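PDB 5A04: aldose-aldose oxidoreductase from Caulobacter crescentus, which probably oxidises one aldose while reducing another, using an NADP(H)-type nicotinamide cofactor bound to its Rossmann-fold domain next to the sugar. Local coordinates for residues A142-P153 with Y250-V259; P153-H161 with G234-A242. One frame throughout, in Å; residues are numbered along the deposited sequence.

Contact 1: residues A142-P153 with Y250-V259; sequences AIKLVRDGALGP and YRVSGPKGWV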
# COMPACT_ATOMS: atom_id res chain seq x y z
N ALA A 142 -12.95 7.07 11.40
CA ALA A 142 -12.76 6.62 10.02
C ALA A 142 -13.94 5.78 9.53
O ALA A 142 -14.47 5.99 8.44
CB ALA A 142 -11.46 5.82 9.89
N ILE A 143 -14.32 4.80 10.34
CA ILE A 143 -15.45 3.95 10.00
C ILE A 143 -16.70 4.81 9.76
O ILE A 143 -17.40 4.61 8.77
CB ILE A 143 -15.74 2.91 11.11
CG1 ILE A 143 -14.59 1.90 11.21
CG2 ILE A 143 -17.05 2.18 10.83
CD1 ILE A 143 -14.66 1.02 12.48
N LYS A 144 -16.95 5.77 10.65
CA LYS A 144 -18.14 6.63 10.51
C LYS A 144 -18.10 7.48 9.24
O LYS A 144 -19.13 7.63 8.57
CB LYS A 144 -18.30 7.55 11.73
CG LYS A 144 -19.65 8.28 11.74
CD LYS A 144 -20.78 7.36 12.22
CE LYS A 144 -22.17 7.87 11.81
NZ LYS A 144 -22.38 9.31 12.12
N LEU A 145 -16.94 8.03 8.92
CA LEU A 145 -16.78 8.79 7.68
C LEU A 145 -17.16 7.95 6.47
O LEU A 145 -17.88 8.42 5.59
CB LEU A 145 -15.34 9.30 7.54
CG LEU A 145 -15.01 10.56 8.35
CD1 LEU A 145 -13.51 10.82 8.37
CD2 LEU A 145 -15.76 11.76 7.77
N VAL A 146 -16.70 6.71 6.44
CA VAL A 146 -17.01 5.82 5.33
C VAL A 146 -18.50 5.58 5.25
O VAL A 146 -19.10 5.69 4.18
CB VAL A 146 -16.28 4.47 5.46
CG1 VAL A 146 -16.78 3.50 4.41
CG2 VAL A 146 -14.77 4.68 5.35
N ARG A 147 -19.10 5.26 6.39
CA ARG A 147 -20.52 4.89 6.44
C ARG A 147 -21.43 6.06 6.10
O ARG A 147 -22.52 5.85 5.56
CB ARG A 147 -20.89 4.34 7.81
CG ARG A 147 -20.13 3.09 8.21
CD ARG A 147 -20.48 1.90 7.32
NE ARG A 147 -19.93 0.66 7.88
CZ ARG A 147 -18.71 0.20 7.64
NH1 ARG A 147 -17.88 0.87 6.85
NH2 ARG A 147 -18.30 -0.92 8.21
N ASP A 148 -20.99 7.26 6.45
CA ASP A 148 -21.72 8.48 6.16
C ASP A 148 -21.65 8.86 4.68
O ASP A 148 -22.36 9.77 4.24
CB ASP A 148 -21.20 9.66 6.99
CG ASP A 148 -21.61 9.59 8.44
OD1 ASP A 148 -22.42 8.71 8.80
OD2 ASP A 148 -21.11 10.42 9.23
N GLY A 149 -20.80 8.18 3.93
CA GLY A 149 -20.64 8.48 2.51
C GLY A 149 -19.71 9.64 2.19
O GLY A 149 -19.72 10.14 1.07
N ALA A 150 -18.90 10.07 3.16
CA ALA A 150 -18.00 11.20 2.96
C ALA A 150 -16.96 10.94 1.87
O ALA A 150 -16.42 11.89 1.30
CB ALA A 150 -17.31 11.55 4.26
N LEU A 151 -16.66 9.67 1.60
CA LEU A 151 -15.65 9.32 0.60
C LEU A 151 -16.28 8.90 -0.71
O LEU A 151 -15.60 8.74 -1.72
CB LEU A 151 -14.74 8.18 1.08
CG LEU A 151 -14.09 8.22 2.46
CD1 LEU A 151 -13.13 7.02 2.62
CD2 LEU A 151 -13.34 9.52 2.64
N GLY A 152 -17.60 8.71 -0.67
CA GLY A 152 -18.28 8.00 -1.73
C GLY A 152 -18.02 6.51 -1.52
O GLY A 152 -17.54 6.12 -0.46
N PRO A 153 -18.34 5.69 -2.53
CA PRO A 153 -18.09 4.24 -2.40
C PRO A 153 -16.62 3.97 -2.13
O PRO A 153 -15.78 4.60 -2.77
CB PRO A 153 -18.50 3.69 -3.78
CG PRO A 153 -19.40 4.72 -4.36
CD PRO A 153 -18.93 6.04 -3.83
N TYR A 250 -3.34 2.92 7.83
CA TYR A 250 -4.18 2.67 6.68
C TYR A 250 -4.70 3.95 6.07
O TYR A 250 -4.80 4.98 6.75
CB TYR A 250 -5.35 1.73 7.03
CG TYR A 250 -6.37 2.14 8.08
CD1 TYR A 250 -7.28 3.17 7.86
CD2 TYR A 250 -6.47 1.41 9.27
CE1 TYR A 250 -8.24 3.49 8.82
CE2 TYR A 250 -7.43 1.73 10.22
CZ TYR A 250 -8.31 2.76 9.99
OH TYR A 250 -9.27 3.03 10.95
N ARG A 251 -4.98 3.89 4.76
CA ARG A 251 -5.72 4.94 4.07
C ARG A 251 -6.87 4.29 3.32
O ARG A 251 -6.67 3.30 2.61
CB ARG A 251 -4.83 5.72 3.09
CG ARG A 251 -5.64 6.80 2.37
CD ARG A 251 -4.86 7.50 1.28
NE ARG A 251 -3.73 8.25 1.80
CZ ARG A 251 -2.97 9.06 1.07
NH1 ARG A 251 -3.22 9.21 -0.23
NH2 ARG A 251 -1.96 9.71 1.63
N VAL A 252 -8.08 4.82 3.51
CA VAL A 252 -9.23 4.37 2.74
C VAL A 252 -9.64 5.52 1.82
O VAL A 252 -9.71 6.68 2.25
CB VAL A 252 -10.39 3.89 3.67
CG1 VAL A 252 -10.70 4.91 4.77
CG2 VAL A 252 -11.65 3.53 2.85
N SER A 253 -9.86 5.21 0.54
CA SER A 253 -10.13 6.24 -0.47
C SER A 253 -11.35 5.90 -1.33
O SER A 253 -11.58 4.73 -1.66
CB SER A 253 -8.93 6.44 -1.40
OG SER A 253 -7.71 6.55 -0.71
N GLY A 254 -12.09 6.93 -1.70
CA GLY A 254 -13.19 6.82 -2.64
C GLY A 254 -13.14 8.04 -3.57
O GLY A 254 -12.23 8.85 -3.47
N PRO A 255 -14.13 8.16 -4.46
CA PRO A 255 -14.12 9.23 -5.47
C PRO A 255 -14.20 10.63 -4.87
O PRO A 255 -13.74 11.58 -5.50
CB PRO A 255 -15.37 8.95 -6.31
CG PRO A 255 -15.79 7.56 -5.96
CD PRO A 255 -15.30 7.28 -4.58
N LYS A 256 -14.76 10.75 -3.67
CA LYS A 256 -14.90 12.07 -3.05
C LYS A 256 -13.73 12.47 -2.14
O LYS A 256 -13.64 13.62 -1.71
CB LYS A 256 -16.21 12.13 -2.26
CG LYS A 256 -17.44 12.02 -3.15
CD LYS A 256 -18.72 11.75 -2.35
CE LYS A 256 -19.05 12.88 -1.41
NZ LYS A 256 -20.33 12.60 -0.69
N GLY A 257 -12.85 11.52 -1.83
CA GLY A 257 -11.72 11.82 -0.99
C GLY A 257 -11.22 10.63 -0.20
O GLY A 257 -11.56 9.48 -0.50
N TRP A 258 -10.40 10.89 0.82
CA TRP A 258 -9.79 9.79 1.55
C TRP A 258 -9.50 10.17 2.99
O TRP A 258 -9.48 11.35 3.36
CB TRP A 258 -8.50 9.32 0.83
CG TRP A 258 -7.46 10.39 0.50
CD1 TRP A 258 -7.23 10.96 -0.72
CD2 TRP A 258 -6.50 10.97 1.40
NE1 TRP A 258 -6.20 11.87 -0.64
CE2 TRP A 258 -5.73 11.89 0.65
CE3 TRP A 258 -6.21 10.80 2.76
CZ2 TRP A 258 -4.71 12.65 1.22
CZ3 TRP A 258 -5.20 11.56 3.32
CH2 TRP A 258 -4.46 12.47 2.56
N VAL A 259 -9.31 9.15 3.83
CA VAL A 259 -8.91 9.39 5.21
C VAL A 259 -7.86 8.35 5.59
O VAL A 259 -7.94 7.18 5.18
CB VAL A 259 -10.12 9.36 6.19
CG1 VAL A 259 -10.93 8.10 6.06
CG2 VAL A 259 -9.66 9.54 7.63
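Leu151 sits across the hairpin formed by strands 247-254 and 257-261, and its two methyls divide the work. Leu151 CD1 comes over Val252, 3.8 Å from Val252 CG2 and with the two side chains crossing at about a right angle, while Leu151 CD2 rests 3.6 Å from Gly257 O. Its CG stands anti to its own carbonyl carbon (chi1 -50°), and the extended chi2 spreads both methyls over the paired strands. Its backbone is held too: Lys256 N donates to Leu151 O at 2.9 Å, from above the carbonyl plane. Lys256 then folds back along the loop, bent at chi3 (63°), until NZ reaches Gly149 O at 3.1 Å. That oxygen also accepts from Gly152 N, and the two donors approach from opposite faces of its plane. Back along the preceding helix, Val146 CG2 meets Val252 CG1 at 4.1 Å, Leu145 CD1 lies against Val259 CG2, and Ala142 CB touches the edge of the Tyr250 ring, 3.7 Å from Tyr250 OH. That hydroxyl is hydrogen-bonded to Asn139 OD1, and Met272 of the next strand packs on Ala142 and Val259. Gly149, at positive phi, closes the helix in a Schellman motif, and the type I turn Gly254 to Gly257 places Lys256 beside the loop that follows. The connection from helix 137-147 into strand 156-162 packs on this hairpin of the mixed sheet in the C-terminal alpha/beta domain.

Contact 2: residues P153-H161 with G234-A242; sequences PVRTVVTDH and GATANCVSA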
# COMPACT_ATOMS: atom_id res chain seq x y z
N PRO A 153 -18.34 5.69 -2.53
CA PRO A 153 -18.09 4.24 -2.40
C PRO A 153 -16.62 3.97 -2.13
O PRO A 153 -15.78 4.60 -2.77
CB PRO A 153 -18.50 3.69 -3.78
CG PRO A 153 -19.40 4.72 -4.36
CD PRO A 153 -18.93 6.04 -3.83
N VAL A 154 -16.30 3.06 -1.22
CA VAL A 154 -14.90 2.72 -1.01
C VAL A 154 -14.31 2.09 -2.27
O VAL A 154 -14.86 1.12 -2.78
CB VAL A 154 -14.70 1.75 0.16
CG1 VAL A 154 -13.23 1.31 0.23
CG2 VAL A 154 -15.14 2.41 1.46
N ARG A 155 -13.20 2.63 -2.75
CA ARG A 155 -12.52 2.05 -3.91
C ARG A 155 -11.23 1.34 -3.49
O ARG A 155 -10.95 0.24 -3.95
CB ARG A 155 -12.22 3.13 -4.96
CG ARG A 155 -13.46 3.89 -5.46
CD ARG A 155 -14.39 2.99 -6.28
NE ARG A 155 -13.73 2.52 -7.51
CZ ARG A 155 -13.76 1.27 -7.94
NH1 ARG A 155 -14.41 0.35 -7.24
NH2 ARG A 155 -13.14 0.93 -9.07
N THR A 156 -10.44 1.98 -2.63
CA THR A 156 -9.19 1.35 -2.18
C THR A 156 -8.98 1.45 -0.67
O THR A 156 -9.34 2.45 -0.04
CB THR A 156 -7.94 1.97 -2.88
OG1 THR A 156 -7.82 3.36 -2.53
CG2 THR A 156 -8.02 1.85 -4.40
N VAL A 157 -8.40 0.40 -0.11
CA VAL A 157 -7.86 0.43 1.24
C VAL A 157 -6.41 0.01 1.12
O VAL A 157 -6.12 -1.08 0.61
CB VAL A 157 -8.58 -0.53 2.20
CG1 VAL A 157 -7.92 -0.48 3.57
CG2 VAL A 157 -10.05 -0.18 2.31
N VAL A 158 -5.50 0.87 1.56
CA VAL A 158 -4.09 0.51 1.55
C VAL A 158 -3.60 0.52 2.99
O VAL A 158 -3.60 1.57 3.64
CB VAL A 158 -3.24 1.48 0.67
CG1 VAL A 158 -1.75 1.18 0.80
CG2 VAL A 158 -3.68 1.38 -0.80
N THR A 159 -3.22 -0.65 3.50
CA THR A 159 -2.92 -0.76 4.92
C THR A 159 -1.70 -1.65 5.15
O THR A 159 -1.57 -2.74 4.56
CB THR A 159 -4.17 -1.28 5.72
OG1 THR A 159 -3.83 -1.44 7.10
CG2 THR A 159 -4.70 -2.62 5.16
N ASP A 160 -0.80 -1.16 5.98
CA ASP A 160 0.48 -1.80 6.26
C ASP A 160 0.63 -2.01 7.76
O ASP A 160 0.50 -1.06 8.52
CB ASP A 160 1.66 -0.94 5.77
CG ASP A 160 1.54 -0.54 4.32
OD1 ASP A 160 0.94 -1.30 3.52
OD2 ASP A 160 2.07 0.54 3.97
N HIS A 161 0.91 -3.24 8.17
CA HIS A 161 1.20 -3.53 9.57
C HIS A 161 2.41 -4.44 9.68
O HIS A 161 2.47 -5.50 9.05
CB HIS A 161 0.00 -4.17 10.28
CG HIS A 161 -1.08 -3.19 10.62
ND1 HIS A 161 -2.06 -2.82 9.72
CD2 HIS A 161 -1.33 -2.50 11.76
CE1 HIS A 161 -2.87 -1.95 10.30
NE2 HIS A 161 -2.45 -1.74 11.53
N GLY A 234 -16.81 -4.06 -5.30
CA GLY A 234 -15.75 -3.63 -6.18
C GLY A 234 -14.61 -2.95 -5.43
O GLY A 234 -13.57 -2.67 -6.02
N ALA A 235 -14.80 -2.69 -4.14
CA ALA A 235 -13.71 -2.18 -3.30
C ALA A 235 -12.51 -3.13 -3.33
O ALA A 235 -12.66 -4.35 -3.42
CB ALA A 235 -14.18 -1.97 -1.86
N THR A 236 -11.31 -2.56 -3.25
CA THR A 236 -10.07 -3.33 -3.27
C THR A 236 -9.22 -3.00 -2.04
O THR A 236 -9.33 -1.91 -1.48
CB THR A 236 -9.23 -3.05 -4.54
OG1 THR A 236 -8.82 -1.67 -4.53
CG2 THR A 236 -10.07 -3.31 -5.79
N ALA A 237 -8.36 -3.93 -1.63
CA ALA A 237 -7.39 -3.60 -0.59
C ALA A 237 -6.02 -4.18 -0.94
O ALA A 237 -5.91 -5.30 -1.44
CB ALA A 237 -7.84 -4.11 0.79
N ASN A 238 -4.99 -3.37 -0.70
CA ASN A 238 -3.59 -3.79 -0.76
C ASN A 238 -3.05 -3.78 0.65
O ASN A 238 -3.06 -2.72 1.29
CB ASN A 238 -2.73 -2.83 -1.58
CG ASN A 238 -2.58 -3.21 -3.04
OD1 ASN A 238 -3.14 -4.21 -3.51
ND2 ASN A 238 -1.82 -2.40 -3.77
N CYS A 239 -2.56 -4.92 1.12
CA CYS A 239 -2.18 -5.09 2.52
C CYS A 239 -0.76 -5.59 2.69
O CYS A 239 -0.33 -6.54 2.01
CB CYS A 239 -3.15 -6.07 3.20
SG CYS A 239 -4.91 -5.62 3.08
N VAL A 240 -0.02 -4.98 3.62
CA VAL A 240 1.29 -5.48 4.01
C VAL A 240 1.23 -6.14 5.39
O VAL A 240 0.60 -5.60 6.30
CB VAL A 240 2.35 -4.35 4.02
CG1 VAL A 240 3.58 -4.76 4.83
CG2 VAL A 240 2.73 -3.97 2.58
N SER A 241 1.88 -7.29 5.52
CA SER A 241 2.13 -7.96 6.81
C SER A 241 3.62 -8.28 6.88
O SER A 241 4.13 -8.95 5.98
CB SER A 241 1.31 -9.25 6.92
OG SER A 241 1.59 -9.92 8.13
N ALA A 242 4.32 -7.82 7.92
CA ALA A 242 5.77 -7.98 7.93
C ALA A 242 6.35 -8.12 9.34
O ALA A 242 5.83 -7.56 10.30
CB ALA A 242 6.43 -6.79 7.21
O HOH W 1 -0.13 -2.22 1.21
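Strands 156-161 and 236-242 run parallel, their axes 4.6 Å apart at closest and 10° from alignment, with bonds running alternately each way from Thr236 N to Arg155 O up to Ala242 N to His161 O. They are neighbours inside the mixed sheet of the C-terminal alpha/beta domain. On the sheet face carrying Val157, Thr159 and His161, Val157 CB lies 3.9 Å from Ala237 CB, and Thr159 CG2 meets Cys239 SG at 3.7 Å; helix 182-198 packs on this side through Ser190 and Ala194. His161 is anchored beyond the pair by Ser190 and by Thr265 of the glucose pocket. On the other face the Thr156 and Thr236 side chains run alongside each other, Thr156 CG2 3.6 Å from Thr236 OG1. Thr236 OG1, set between its backbone N and carbonyl carbon (chi1 64°), donates to Arg155 O at 2.9 Å in the carbonyl plane, while Thr236 N reaches the same oxygen from above that plane. A valine here, with no hydroxyl, would probably leave Arg155 O held across the pair by the backbone N alone. The Arg155 side chain itself turns to Asp223 of the second subunit, and Asp160 OD2 forms a salt bridge with Arg249. The other carboxylate oxygen, Asp160 OD1, lies 3.3 Å from Val240 CG2 and accepts a hydrogen bond at 2.7 Å from a water, which also donates weakly to Asn238 O.

Overall arrangement
Contacts 1 and 2 lie about 13 Å apart, centre to centre, in the same C-terminal alpha/beta domain, and both reach its mixed sheet. The chain runs from helix 137-147 through Pro153, which they share, into strand 156-162; strand 236-242 then leads to strand 247-254, so both strands of contact 2 fall, in sequence, between the helix and the hairpin of contact 1. Strand 156-162 lies between 236-242 and 247-254, and a classic beta bulge joins the contacts where Arg155 and Thr156 both face Ser253. Val146 also packs on Val154. Residues of both contacts, such as Arg155 and Arg251, meet the second subunit, and the side chain of His161 is about 7 Å from the bound glucose.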